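Long-range contacts in cyanuric acid amidohydrolase (PDB 4NQ3), which hydrolyses the s-triazine ring of cyanuric acid, opening it to carboxybiuret, in the bacterial breakdown of s-triazine compounds such as the herbicide atrazine: residues I9-P14 / P88-F93; D15-L20 / Q57-L62; G81-M86 / P309-R314; P118-G123 / R171-A176; L283-P288 / Y331-G336. One frame throughout, in Å; residues are numbered along the deposited sequence.

Interaction 1. Residues I9-P14 / P88-F93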
# COMPACT_ATOMS: atom_id res chain seq x y z
N ILE A 9 -13.79 -6.34 24.84
CA ILE A 9 -13.05 -7.58 24.79
C ILE A 9 -11.90 -7.54 23.77
O ILE A 9 -12.10 -7.20 22.61
CB ILE A 9 -14.01 -8.74 24.46
CG1 ILE A 9 -15.09 -8.82 25.54
CG2 ILE A 9 -13.27 -10.07 24.33
CD1 ILE A 9 -16.13 -9.87 25.32
N ALA A 10 -10.68 -7.87 24.21
CA ALA A 10 -9.56 -7.95 23.29
C ALA A 10 -9.69 -9.15 22.30
O ALA A 10 -10.37 -10.12 22.58
CB ALA A 10 -8.28 -8.06 24.05
N THR A 11 -9.07 -9.03 21.13
CA THR A 11 -9.05 -10.10 20.12
C THR A 11 -7.66 -10.17 19.49
O THR A 11 -7.04 -9.14 19.20
CB THR A 11 -10.07 -9.85 19.00
OG1 THR A 11 -9.66 -8.67 18.28
CG2 THR A 11 -11.49 -9.61 19.55
N ALA A 12 -7.17 -11.38 19.23
CA ALA A 12 -5.83 -11.51 18.67
C ALA A 12 -5.87 -11.63 17.16
O ALA A 12 -4.84 -11.65 16.51
CB ALA A 12 -5.14 -12.72 19.27
N SER A 13 -7.08 -11.62 16.62
CA SER A 13 -7.37 -12.13 15.29
C SER A 13 -8.80 -11.72 15.00
O SER A 13 -9.60 -11.57 15.94
CB SER A 13 -7.22 -13.65 15.29
OG SER A 13 -7.17 -14.17 13.98
N PRO A 14 -9.16 -11.50 13.73
CA PRO A 14 -10.57 -11.23 13.48
C PRO A 14 -11.48 -12.37 13.92
O PRO A 14 -12.61 -12.14 14.34
CB PRO A 14 -10.62 -11.05 11.97
CG PRO A 14 -9.26 -10.55 11.62
CD PRO A 14 -8.35 -11.32 12.51
N PRO A 88 -7.08 -3.69 18.12
CA PRO A 88 -8.27 -4.47 17.74
C PRO A 88 -9.05 -5.03 18.92
O PRO A 88 -8.47 -5.67 19.80
CB PRO A 88 -7.68 -5.60 16.89
CG PRO A 88 -6.40 -5.04 16.38
CD PRO A 88 -5.86 -4.18 17.47
N HIS A 89 -10.36 -4.81 18.90
CA HIS A 89 -11.24 -5.26 19.99
C HIS A 89 -12.72 -5.35 19.60
O HIS A 89 -13.13 -4.84 18.56
CB HIS A 89 -11.11 -4.32 21.17
CG HIS A 89 -11.56 -2.94 20.86
ND1 HIS A 89 -10.80 -2.05 20.14
CD2 HIS A 89 -12.71 -2.29 21.16
CE1 HIS A 89 -11.44 -0.91 20.01
NE2 HIS A 89 -12.61 -1.02 20.63
N PHE A 90 -13.49 -6.02 20.45
CA PHE A 90 -14.95 -6.04 20.36
C PHE A 90 -15.58 -5.19 21.48
O PHE A 90 -15.07 -5.13 22.58
CB PHE A 90 -15.50 -7.46 20.46
CG PHE A 90 -15.12 -8.34 19.32
CD1 PHE A 90 -15.07 -7.83 18.03
CD2 PHE A 90 -14.79 -9.67 19.53
CE1 PHE A 90 -14.70 -8.65 16.96
CE2 PHE A 90 -14.42 -10.50 18.47
CZ PHE A 90 -14.37 -10.00 17.19
N LEU A 91 -16.68 -4.53 21.17
CA LEU A 91 -17.50 -3.84 22.14
C LEU A 91 -18.86 -4.52 22.23
O LEU A 91 -19.68 -4.36 21.31
CB LEU A 91 -17.68 -2.40 21.71
CG LEU A 91 -17.81 -1.43 22.83
CD1 LEU A 91 -16.73 -1.74 23.84
CD2 LEU A 91 -17.66 -0.05 22.24
N VAL A 92 -19.13 -5.27 23.29
CA VAL A 92 -20.42 -5.96 23.38
C VAL A 92 -21.40 -5.15 24.22
O VAL A 92 -21.09 -4.77 25.34
CB VAL A 92 -20.31 -7.34 24.00
CG1 VAL A 92 -21.70 -7.96 24.09
CG2 VAL A 92 -19.42 -8.22 23.15
N PHE A 93 -22.58 -4.91 23.65
CA PHE A 93 -23.65 -4.15 24.29
C PHE A 93 -24.75 -5.09 24.75
O PHE A 93 -25.43 -5.70 23.91
CB PHE A 93 -24.23 -3.13 23.31
CG PHE A 93 -23.30 -2.00 22.99
CD1 PHE A 93 -23.23 -0.89 23.82
CD2 PHE A 93 -22.52 -2.03 21.85
CE1 PHE A 93 -22.37 0.17 23.52
CE2 PHE A 93 -21.65 -0.98 21.53
CZ PHE A 93 -21.58 0.13 22.38

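Interaction 2. Residues D15-L20 / Q57-L62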
# COMPACT_ATOMS: atom_id res chain seq x y z
N ASP A 15 -10.98 -13.60 13.86
CA ASP A 15 -11.79 -14.75 14.19
C ASP A 15 -11.62 -15.20 15.62
O ASP A 15 -12.06 -16.30 15.95
CB ASP A 15 -11.46 -15.92 13.27
CG ASP A 15 -10.01 -16.37 13.38
OD1 ASP A 15 -9.13 -15.56 13.73
OD2 ASP A 15 -9.75 -17.57 13.16
N ASP A 16 -10.95 -14.40 16.44
CA ASP A 16 -10.72 -14.72 17.86
C ASP A 16 -11.91 -14.33 18.73
O ASP A 16 -12.04 -13.19 19.17
CB ASP A 16 -9.46 -14.04 18.40
CG ASP A 16 -9.24 -14.31 19.88
OD1 ASP A 16 -9.76 -15.34 20.36
OD2 ASP A 16 -8.54 -13.53 20.57
N VAL A 17 -12.81 -15.27 18.96
CA VAL A 17 -13.97 -14.96 19.75
C VAL A 17 -13.76 -15.54 21.16
O VAL A 17 -14.68 -15.62 21.98
CB VAL A 17 -15.28 -15.49 19.08
CG1 VAL A 17 -15.48 -14.82 17.73
CG2 VAL A 17 -15.21 -17.00 18.90
N SER A 18 -12.54 -15.96 21.44
CA SER A 18 -12.25 -16.65 22.70
C SER A 18 -12.64 -15.85 23.95
O SER A 18 -13.07 -16.43 24.96
CB SER A 18 -10.77 -17.03 22.75
OG SER A 18 -9.94 -15.89 22.89
N GLY A 19 -12.50 -14.53 23.91
CA GLY A 19 -12.76 -13.74 25.08
C GLY A 19 -14.25 -13.58 25.26
O GLY A 19 -14.75 -13.47 26.38
N LEU A 20 -14.97 -13.56 24.15
CA LEU A 20 -16.41 -13.45 24.26
C LEU A 20 -16.96 -14.78 24.76
O LEU A 20 -17.88 -14.80 25.58
CB LEU A 20 -17.04 -13.04 22.93
CG LEU A 20 -18.57 -13.13 22.96
CD1 LEU A 20 -19.12 -12.39 24.17
CD2 LEU A 20 -19.17 -12.57 21.68
N GLN A 57 -18.71 -13.79 10.63
CA GLN A 57 -18.95 -15.23 10.54
C GLN A 57 -18.61 -15.90 11.84
O GLN A 57 -19.35 -16.73 12.33
CB GLN A 57 -18.13 -15.83 9.41
CG GLN A 57 -18.58 -17.19 8.97
CD GLN A 57 -17.80 -17.68 7.76
OE1 GLN A 57 -16.57 -17.85 7.81
NE2 GLN A 57 -18.53 -17.94 6.67
N SER A 58 -17.48 -15.51 12.41
CA SER A 58 -17.02 -16.12 13.64
C SER A 58 -17.96 -15.83 14.78
O SER A 58 -18.25 -16.71 15.60
CB SER A 58 -15.63 -15.64 13.97
OG SER A 58 -14.76 -16.08 12.94
N LEU A 59 -18.42 -14.58 14.83
CA LEU A 59 -19.34 -14.17 15.86
C LEU A 59 -20.69 -14.84 15.66
O LEU A 59 -21.29 -15.30 16.64
CB LEU A 59 -19.48 -12.66 15.85
CG LEU A 59 -18.36 -11.94 16.58
CD1 LEU A 59 -18.47 -10.42 16.36
CD2 LEU A 59 -18.35 -12.31 18.06
N GLN A 60 -21.15 -14.92 14.41
CA GLN A 60 -22.42 -15.57 14.08
C GLN A 60 -22.42 -17.05 14.53
O GLN A 60 -23.38 -17.50 15.17
CB GLN A 60 -22.70 -15.48 12.60
CG GLN A 60 -23.36 -14.21 12.12
CD GLN A 60 -23.35 -14.10 10.57
OE1 GLN A 60 -22.72 -14.92 9.88
NE2 GLN A 60 -24.08 -13.12 10.03
N MSE A 61 -21.34 -17.78 14.21
CA MSE A 61 -21.15 -19.15 14.67
C MSE A 61 -21.24 -19.31 16.18
O MSE A 61 -21.97 -20.17 16.67
CB MSE A 61 -19.82 -19.71 14.22
CG MSE A 61 -19.79 -20.13 12.77
SE MSE A 61 -17.96 -20.54 12.30
CE MSE A 61 -17.95 -22.32 13.13
N LEU A 62 -20.50 -18.50 16.92
CA LEU A 62 -20.58 -18.58 18.38
C LEU A 62 -22.00 -18.26 18.90
O LEU A 62 -22.53 -18.97 19.77
CB LEU A 62 -19.56 -17.64 19.02
CG LEU A 62 -19.43 -17.66 20.53
CD1 LEU A 62 -18.14 -17.05 20.86
CD2 LEU A 62 -20.48 -16.79 21.09

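Interaction 3. Residues G81-M86 / P309-R314. With BR8 (barbituric acid), chain C.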
# COMPACT_ATOMS: atom_id res chain seq x y z
N GLY A 81 -9.90 -1.43 9.90
CA GLY A 81 -8.93 -0.35 9.89
C GLY A 81 -8.43 -0.01 11.29
O GLY A 81 -9.08 0.77 12.00
N THR A 82 -7.30 -0.59 11.68
CA THR A 82 -6.72 -0.29 12.98
C THR A 82 -5.28 0.19 12.79
O THR A 82 -4.32 -0.48 13.18
CB THR A 82 -6.75 -1.52 13.92
OG1 THR A 82 -5.84 -2.52 13.45
CG2 THR A 82 -8.15 -2.12 13.98
N GLU A 83 -5.14 1.39 12.23
CA GLU A 83 -3.84 1.93 11.87
C GLU A 83 -3.18 2.53 13.09
O GLU A 83 -3.79 2.63 14.16
CB GLU A 83 -3.99 2.98 10.77
CG GLU A 83 -4.47 2.41 9.42
CD GLU A 83 -6.00 2.17 9.37
OE1 GLU A 83 -6.70 2.49 10.36
OE2 GLU A 83 -6.50 1.68 8.32
N GLY A 84 -1.93 2.95 12.93
CA GLY A 84 -1.22 3.50 14.06
C GLY A 84 -1.18 2.46 15.17
O GLY A 84 -0.94 1.28 14.92
N GLY A 85 -1.41 2.89 16.40
CA GLY A 85 -1.32 1.97 17.51
C GLY A 85 -2.68 1.44 17.92
O GLY A 85 -2.78 0.70 18.89
N MSE A 86 -3.71 1.82 17.17
CA MSE A 86 -5.08 1.46 17.54
C MSE A 86 -5.21 -0.04 17.71
O MSE A 86 -4.72 -0.79 16.88
CB MSE A 86 -6.07 1.96 16.49
CG MSE A 86 -7.50 1.85 16.94
SE MSE A 86 -8.64 2.68 15.63
CE MSE A 86 -7.23 3.39 14.45
N PRO A 309 -7.32 7.68 1.92
CA PRO A 309 -7.48 8.78 2.89
C PRO A 309 -7.99 8.40 4.28
O PRO A 309 -7.35 8.74 5.27
CB PRO A 309 -8.49 9.68 2.20
CG PRO A 309 -8.31 9.41 0.77
CD PRO A 309 -8.02 7.95 0.67
N THR A 310 -9.07 7.64 4.37
CA THR A 310 -9.58 7.25 5.68
C THR A 310 -8.58 6.48 6.51
O THR A 310 -8.60 6.55 7.75
CB THR A 310 -10.77 6.39 5.54
OG1 THR A 310 -10.55 5.55 4.40
CG2 THR A 310 -11.97 7.25 5.32
N ARG A 311 -7.72 5.73 5.83
CA ARG A 311 -6.63 5.03 6.49
C ARG A 311 -5.73 6.02 7.25
O ARG A 311 -5.39 5.79 8.43
CB ARG A 311 -5.83 4.24 5.46
CG ARG A 311 -5.38 2.88 5.89
CD ARG A 311 -5.86 1.83 4.93
NE ARG A 311 -4.94 0.68 4.83
CZ ARG A 311 -4.47 -0.02 5.87
NH1 ARG A 311 -4.79 0.31 7.12
NH2 ARG A 311 -3.65 -1.04 5.65
N HIS A 312 -5.39 7.14 6.60
CA HIS A 312 -4.66 8.24 7.25
C HIS A 312 -5.47 8.79 8.42
O HIS A 312 -5.03 8.75 9.56
CB HIS A 312 -4.36 9.39 6.27
CG HIS A 312 -3.23 9.11 5.32
ND1 HIS A 312 -1.91 9.15 5.70
CD2 HIS A 312 -3.24 8.81 4.00
CE1 HIS A 312 -1.15 8.86 4.65
NE2 HIS A 312 -1.93 8.66 3.61
N ALA A 313 -6.68 9.27 8.12
CA ALA A 313 -7.53 9.94 9.10
C ALA A 313 -7.65 9.13 10.38
O ALA A 313 -7.52 9.68 11.49
CB ALA A 313 -8.91 10.22 8.53
N ARG A 314 -7.87 7.83 10.23
CA ARG A 314 -8.01 6.95 11.38
C ARG A 314 -6.75 6.94 12.23
O ARG A 314 -6.81 7.24 13.43
CB ARG A 314 -8.36 5.52 10.96
CG ARG A 314 -9.83 5.23 10.72
CD ARG A 314 -10.06 3.71 10.61
NE ARG A 314 -9.31 3.14 9.50
CZ ARG A 314 -9.81 2.96 8.29
NH1 ARG A 314 -11.09 3.27 8.05
NH2 ARG A 314 -9.05 2.45 7.32
N1 BR8 C . -15.62 0.87 6.99
C2 BR8 C . -14.70 0.28 7.77
O2 BR8 C . -14.55 -0.93 7.67
N3 BR8 C . -13.95 1.02 8.65
C4 BR8 C . -14.11 2.42 8.76
O4 BR8 C . -13.42 3.05 9.56
C5 BR8 C . -15.15 3.21 7.96
C6 BR8 C . -15.87 2.24 7.04
O8 BR8 C . -16.72 2.67 6.29

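Interaction 4. Residues P118-G123 / R171-A176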
# COMPACT_ATOMS: atom_id res chain seq x y z
N PRO A 118 -31.43 -2.01 -2.37
CA PRO A 118 -31.28 -2.01 -3.84
C PRO A 118 -30.04 -1.21 -4.25
O PRO A 118 -29.85 -0.12 -3.73
CB PRO A 118 -32.54 -1.33 -4.34
CG PRO A 118 -33.53 -1.47 -3.21
CD PRO A 118 -32.73 -1.46 -1.95
N PHE A 119 -29.20 -1.76 -5.11
CA PHE A 119 -27.93 -1.12 -5.45
C PHE A 119 -28.14 0.28 -6.02
O PHE A 119 -27.25 1.14 -5.94
CB PHE A 119 -27.16 -1.97 -6.45
CG PHE A 119 -26.60 -3.23 -5.87
CD1 PHE A 119 -26.28 -3.30 -4.53
CD2 PHE A 119 -26.44 -4.36 -6.66
CE1 PHE A 119 -25.76 -4.47 -3.99
CE2 PHE A 119 -25.93 -5.55 -6.13
CZ PHE A 119 -25.60 -5.60 -4.79
N GLU A 120 -29.31 0.53 -6.58
CA GLU A 120 -29.56 1.83 -7.20
C GLU A 120 -30.15 2.81 -6.20
O GLU A 120 -30.44 3.96 -6.55
CB GLU A 120 -30.48 1.67 -8.41
CG GLU A 120 -31.82 1.04 -8.09
CD GLU A 120 -31.77 -0.48 -8.07
OE1 GLU A 120 -32.82 -1.11 -8.35
OE2 GLU A 120 -30.68 -1.04 -7.79
N ALA A 121 -30.34 2.35 -4.97
CA ALA A 121 -30.78 3.24 -3.89
C ALA A 121 -29.58 3.77 -3.08
O ALA A 121 -29.68 4.80 -2.43
CB ALA A 121 -31.75 2.53 -3.00
N LEU A 122 -28.46 3.07 -3.14
CA LEU A 122 -27.28 3.43 -2.34
C LEU A 122 -26.83 4.83 -2.73
O LEU A 122 -26.77 5.17 -3.90
CB LEU A 122 -26.16 2.39 -2.54
CG LEU A 122 -24.83 2.60 -1.80
CD1 LEU A 122 -24.27 1.28 -1.28
CD2 LEU A 122 -23.81 3.30 -2.70
N GLY A 123 -26.55 5.66 -1.73
CA GLY A 123 -26.13 7.04 -1.99
C GLY A 123 -27.26 7.93 -2.49
O GLY A 123 -27.03 9.06 -2.91
N ARG A 171 -29.76 -5.00 -15.37
CA ARG A 171 -31.21 -4.94 -15.31
C ARG A 171 -31.76 -3.53 -15.49
O ARG A 171 -32.89 -3.24 -15.09
CB ARG A 171 -31.74 -5.54 -14.00
CG ARG A 171 -31.08 -5.04 -12.75
CD ARG A 171 -31.68 -5.72 -11.53
NE ARG A 171 -30.85 -5.53 -10.33
CZ ARG A 171 -30.89 -4.46 -9.53
NH1 ARG A 171 -31.70 -3.44 -9.81
NH2 ARG A 171 -30.09 -4.41 -8.47
N GLY A 172 -30.97 -2.68 -16.13
CA GLY A 172 -31.46 -1.39 -16.59
C GLY A 172 -31.36 -0.26 -15.58
O GLY A 172 -31.85 0.85 -15.84
N ALA A 173 -30.77 -0.55 -14.43
CA ALA A 173 -30.59 0.44 -13.36
C ALA A 173 -29.25 1.14 -13.49
O ALA A 173 -28.36 0.67 -14.19
CB ALA A 173 -30.70 -0.22 -12.00
N THR A 174 -29.13 2.30 -12.85
CA THR A 174 -27.83 2.94 -12.68
C THR A 174 -27.49 2.99 -11.19
O THR A 174 -28.39 3.02 -10.35
CB THR A 174 -27.80 4.35 -13.25
OG1 THR A 174 -28.80 5.14 -12.59
CG2 THR A 174 -28.06 4.31 -14.75
N THR A 175 -26.22 2.97 -10.86
CA THR A 175 -25.85 3.19 -9.48
C THR A 175 -25.34 4.61 -9.42
O THR A 175 -25.09 5.22 -10.46
CB THR A 175 -24.80 2.18 -8.95
OG1 THR A 175 -23.61 2.25 -9.74
CG2 THR A 175 -25.35 0.78 -8.99
N ALA A 176 -25.22 5.16 -8.21
CA ALA A 176 -24.83 6.55 -8.02
C ALA A 176 -23.34 6.76 -8.32
O ALA A 176 -22.85 7.88 -8.41
CB ALA A 176 -25.16 6.98 -6.62

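Interaction 5. Residues L283-P288 / Y331-G336. With BR8 (barbituric acid), chain C.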
# COMPACT_ATOMS: atom_id res chain seq x y z
N LEU A 283 -15.85 6.30 21.18
CA LEU A 283 -16.27 6.04 19.80
C LEU A 283 -16.14 7.34 19.01
O LEU A 283 -16.74 8.35 19.38
CB LEU A 283 -17.70 5.54 19.74
CG LEU A 283 -18.07 4.56 20.86
CD1 LEU A 283 -19.56 4.41 20.96
CD2 LEU A 283 -17.44 3.23 20.59
N ALA A 284 -15.36 7.35 17.93
CA ALA A 284 -15.15 8.61 17.23
C ALA A 284 -15.11 8.44 15.72
O ALA A 284 -14.72 7.38 15.23
CB ALA A 284 -13.89 9.25 17.71
N LYS A 285 -15.54 9.46 14.99
CA LYS A 285 -15.39 9.49 13.54
C LYS A 285 -14.21 10.38 13.15
O LYS A 285 -14.08 11.49 13.65
CB LYS A 285 -16.65 10.00 12.87
CG LYS A 285 -17.80 9.07 13.02
CD LYS A 285 -17.59 7.83 12.18
CE LYS A 285 -17.23 8.21 10.75
NZ LYS A 285 -17.01 6.96 9.97
N ALA A 286 -13.34 9.89 12.28
CA ALA A 286 -12.23 10.69 11.78
C ALA A 286 -12.40 10.89 10.29
O ALA A 286 -12.75 9.95 9.58
CB ALA A 286 -10.91 10.03 12.08
N GLU A 287 -12.13 12.10 9.82
CA GLU A 287 -12.32 12.40 8.41
C GLU A 287 -11.23 13.29 7.88
O GLU A 287 -10.91 14.31 8.49
CB GLU A 287 -13.68 13.06 8.20
CG GLU A 287 -13.99 13.34 6.75
CD GLU A 287 -15.30 14.09 6.57
OE1 GLU A 287 -15.68 14.91 7.44
OE2 GLU A 287 -15.95 13.84 5.53
N PRO A 288 -10.66 12.94 6.72
CA PRO A 288 -9.74 13.90 6.11
C PRO A 288 -10.54 15.09 5.58
O PRO A 288 -11.57 14.90 4.94
CB PRO A 288 -9.09 13.09 4.97
CG PRO A 288 -10.08 12.04 4.65
CD PRO A 288 -10.77 11.69 5.94
N TYR A 331 -12.47 2.96 19.61
CA TYR A 331 -13.17 2.70 18.36
C TYR A 331 -13.14 3.97 17.51
O TYR A 331 -13.83 4.93 17.79
CB TYR A 331 -14.62 2.23 18.64
CG TYR A 331 -15.48 2.05 17.40
CD1 TYR A 331 -16.01 3.14 16.73
CD2 TYR A 331 -15.77 0.78 16.89
CE1 TYR A 331 -16.79 3.00 15.61
CE2 TYR A 331 -16.56 0.63 15.75
CZ TYR A 331 -17.06 1.76 15.11
OH TYR A 331 -17.85 1.68 13.97
N VAL A 332 -12.29 3.98 16.50
CA VAL A 332 -12.19 5.10 15.56
C VAL A 332 -12.50 4.65 14.15
O VAL A 332 -11.91 3.71 13.65
CB VAL A 332 -10.80 5.72 15.56
CG1 VAL A 332 -10.74 6.88 14.59
CG2 VAL A 332 -10.43 6.15 16.96
N SER A 333 -13.37 5.38 13.49
CA SER A 333 -13.94 4.98 12.21
C SER A 333 -13.73 6.11 11.19
O SER A 333 -13.92 7.28 11.52
CB SER A 333 -15.41 4.66 12.39
OG SER A 333 -16.05 4.53 11.15
N GLY A 334 -13.32 5.79 9.97
CA GLY A 334 -12.93 6.81 9.00
C GLY A 334 -14.05 7.23 8.07
O GLY A 334 -14.96 6.46 7.82
N GLY A 335 -13.98 8.45 7.54
CA GLY A 335 -14.94 8.93 6.57
C GLY A 335 -16.16 9.53 7.25
O GLY A 335 -17.06 8.81 7.69
N GLY A 336 -16.22 10.85 7.30
CA GLY A 336 -17.27 11.48 8.07
C GLY A 336 -18.22 12.28 7.23
O GLY A 336 -18.59 13.42 7.62
N1 BR8 C . -15.62 0.87 6.99
C2 BR8 C . -14.70 0.28 7.77
O2 BR8 C . -14.55 -0.93 7.67
N3 BR8 C . -13.95 1.02 8.65
C4 BR8 C . -14.11 2.42 8.76
O4 BR8 C . -13.42 3.05 9.56
C5 BR8 C . -15.15 3.21 7.96
C6 BR8 C . -15.87 2.24 7.04
O8 BR8 C . -16.72 2.67 6.29

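Interaction 1. Residues I9-P14 / P88-F93
Ile-9 pairs with Phe-90 through two nearly straight backbone hydrogen bonds, Ile-9 N to Phe-90 O at 2.9 Å and Phe-90 N to Ile-9 O at 2.8 Å, the signature of an antiparallel hydrogen-bonded pair. Its side chain lies on the same face as Phe-90 and runs out extended (chi2 178°), so that the branched, apolar chain brings CD1 to 4.3 Å from CG2 of Val-92. Ala-10, at an exposed position where its methyl touches little, forms the following non-hydrogen-bonded pair with His-89 on the other face; the imidazole turns away, its ND1 bonded to Ser-87 O. Here strand 2-10, outermost within the chain in the four-stranded sheet of the first repeating unit, leaves its neighbour 89-97. Thr-11 still faces it, and its CG2, beside its own backbone N, lies over the Phe-90 ring in a CH-pi contact, 3.5 Å from the centroid and displaced toward the rim. An alanine at Phe-90 would remove the ring under the Thr-11 methyl and would probably loosen the segment after the strand. Beyond the bend, Pro-14 brings its carbonyl O to the ring edge, 4.0 Å from Phe-90 CZ, while its own ring packs on Phe-54 of helix 51-67.

Interaction 2. Residues D15-L20 / Q57-L62
A valine holds the N-cap position of helix 18-25, a place where polar side chains commonly bond to the first helical N-H groups, and Val-17 instead turns its side chain to the facing helix 51-67. The polar work passes to Asp-16: its OD1 accepts from Ser-18 N at 3.0 Å, closing an Asx turn, and also from Ser-18 OG, which uses the syn lone pair of the same oxygen. Val-17 is thereby left to pack. Its CG1, beside the backbone N, reaches Leu-59 CD2 at 3.8 Å and the CB of Ser-58, whereas CG2 meets Leu-62 CD1 at 3.5 Å as the two side chains run past each other in opposite directions. Leu-62 is placed for this by a CG anti to its backbone N (chi1 -176°). In the first turn of the helix, Leu-20 crosses Leu-59 at about a right angle, CD2 to CD2 at 3.7 Å, and both leucines rest on Ile-37 of the sheet. At the other end Ser-58 OG sits 3.3 Å from Asp-15 CB, and a small residue suits this close approach of the backbones; its hydroxyl is bonded to Phe-54 O of its own helix. With no hydrogen bond between the two segments, the helix start and helix 51-67 are held together by aliphatic packing, while polar groups such as the Asp-16 carboxylate and the Ser-58 hydroxyl are satisfied locally.

Interaction 3. Residues G81-M86 / P309-R314
Charge pairing dominates this buried contact: one carboxylate, Glu-83, is shared by two arginines of helix 309-325. Arg-314 grips it side-on, NE to OE1 at 2.8 Å and NH2 to OE2 also at 2.8 Å, with both oxygens near the guanidinium plane and the two flat groups only 24° apart. Arg-311 comes across at about a right angle, its NH1 meeting the anti lone pair of Glu-83 OE2 at 2.5 Å. Two positive partners would probably keep the glutamate ionised. A hydrogen bond to the bound barbituric acid uses the remaining Arg-314 nitrogen, NH1 giving to BR8 O4 at 2.8 Å; Glu-83 is a second-shell residue whose two-point grip would hold the rotation of this substrate-binding arginine. An alanine at Glu-83 would probably leave the Arg-314 guanidinium loosely oriented toward the substrate and two buried charges poorly balanced. Close packing completes the contact. Gly-81 lays its CA over a face of the Arg-314 guanidinium, where any side chain would collide with NE, and Gly-84 lets the chain make a type II' turn from Glu-83 to Met-86. The selenomethionine Met-86 reaches Arg-314 O with CE at 4.0 Å. The loop between strands 75-80 and 89-97 of the first repeating unit is thus docked on helix 309-325 of the third, where Met-86 also touches Ala-318, and Gly-84 N is bonded to His-312 ND1 of the second subunit.

Interaction 4. Residues P118-G123 / R171-A176
Glu-120 carries the contact, and its path begins at CB, which lies 3.2 Å from the carbonyl O of Thr-174 and 4.1 Å from the methyl of Ala-173. From there CG takes the crowded position between the backbone N and the carbonyl carbon (chi1 59°), and a bend at chi2 swings the carboxylate along the other segment. Its CD again passes Ala-173 CB, at 4.1 Å, a methyl small enough to let the acid run by. At the tip OE1 forms a salt bridge with Arg-171 NH1 at 3.0 Å, the donor standing above the carboxylate plane; OE2 adds weak bonds to NH1 and NH2. The arginine arrives extended from CG to NE, crossing the glutamate at about a right angle, and its NH2 lies 4.1 Å from Phe-119 CD2. This charged pair suits a surface site. Further along, Thr-175 CG2 packs on Phe-119 O, and the small Ala-176 puts its CB 3.6 Å from Leu-122 O. Gly-172 adopts the positive phi of the C-prime residue in the Schellman motif ending helix 162-170. Ala-176 touches a second barbituric acid, in a pocket with Thr-177, Ser-178 and Lys-182, separate from the substrate-binding arginines. The loop between strand 106-113 and helix 125-141 lies against the connection from helix 162-170 to helix 180-199, and Arg-124 NH1 ties them by bonding to the carbonyls of Glu-120 and Thr-174.

Interaction 5. Residues L283-P288 / Y331-G336
Lys-285 curls back on itself, bent at chi2 (-71°) and chi3 (-51°) before a straight final bond, and so delivers NZ to the end of the adjacent strand. There NZ is bonded to Ser-333 OG at 2.9 Å, to Gly-335 O at 2.9 Å and to Gly-334 O at 3.0 Å, besides Cys-225 O. Ser-333 answers with OG anti to its backbone N (chi1 168°), a pairing consistent with one of the three potential Ser-Lys dyads; the ring of acceptors would probably favour the protonated amine. Next to it, Gly-334 N gives a nearly straight bond to BR8 O4 at 2.8 Å. On the face of Lys-285 and Ser-333, Leu-283 CD2 lies 3.6 Å from Tyr-331 CB. Glu-287 is fully extended beyond CG, and its carboxylate, paired with Arg-290, joins Gly-336 in the magnesium site; a glycine there leaves room for this side chain. Parallel backbone bonds, among them Ala-286 N to Ser-333 O at 2.8 Å, unite the strands. Strand 281-286 thus lies between strands 331-334 and 345-352 in the sheet of the third repeating unit, with helix 309-325 crossing over the Ala-284 and Ala-286 face to complete a beta-alpha-beta crossover.

Overall arrangement
From the N terminus, interaction 1 pairs the end of strand 2-10 with strand 89-97 and closes a loop spanning most of the first repeating unit. Interaction 2 nests inside it, setting the start of helix 18-25 against helix 51-67, and the two touch where Ile-9 meets Leu-20. Interaction 3 begins just before interaction 1 closes, so the two cross; its long loop binds the first unit to the third and encloses interaction 4, which joins two loops of the second unit far from the rest. Interaction 5 links two strands of the third unit and crosses interaction 3, with centres about 9 Å apart; both reach the same barbituric acid.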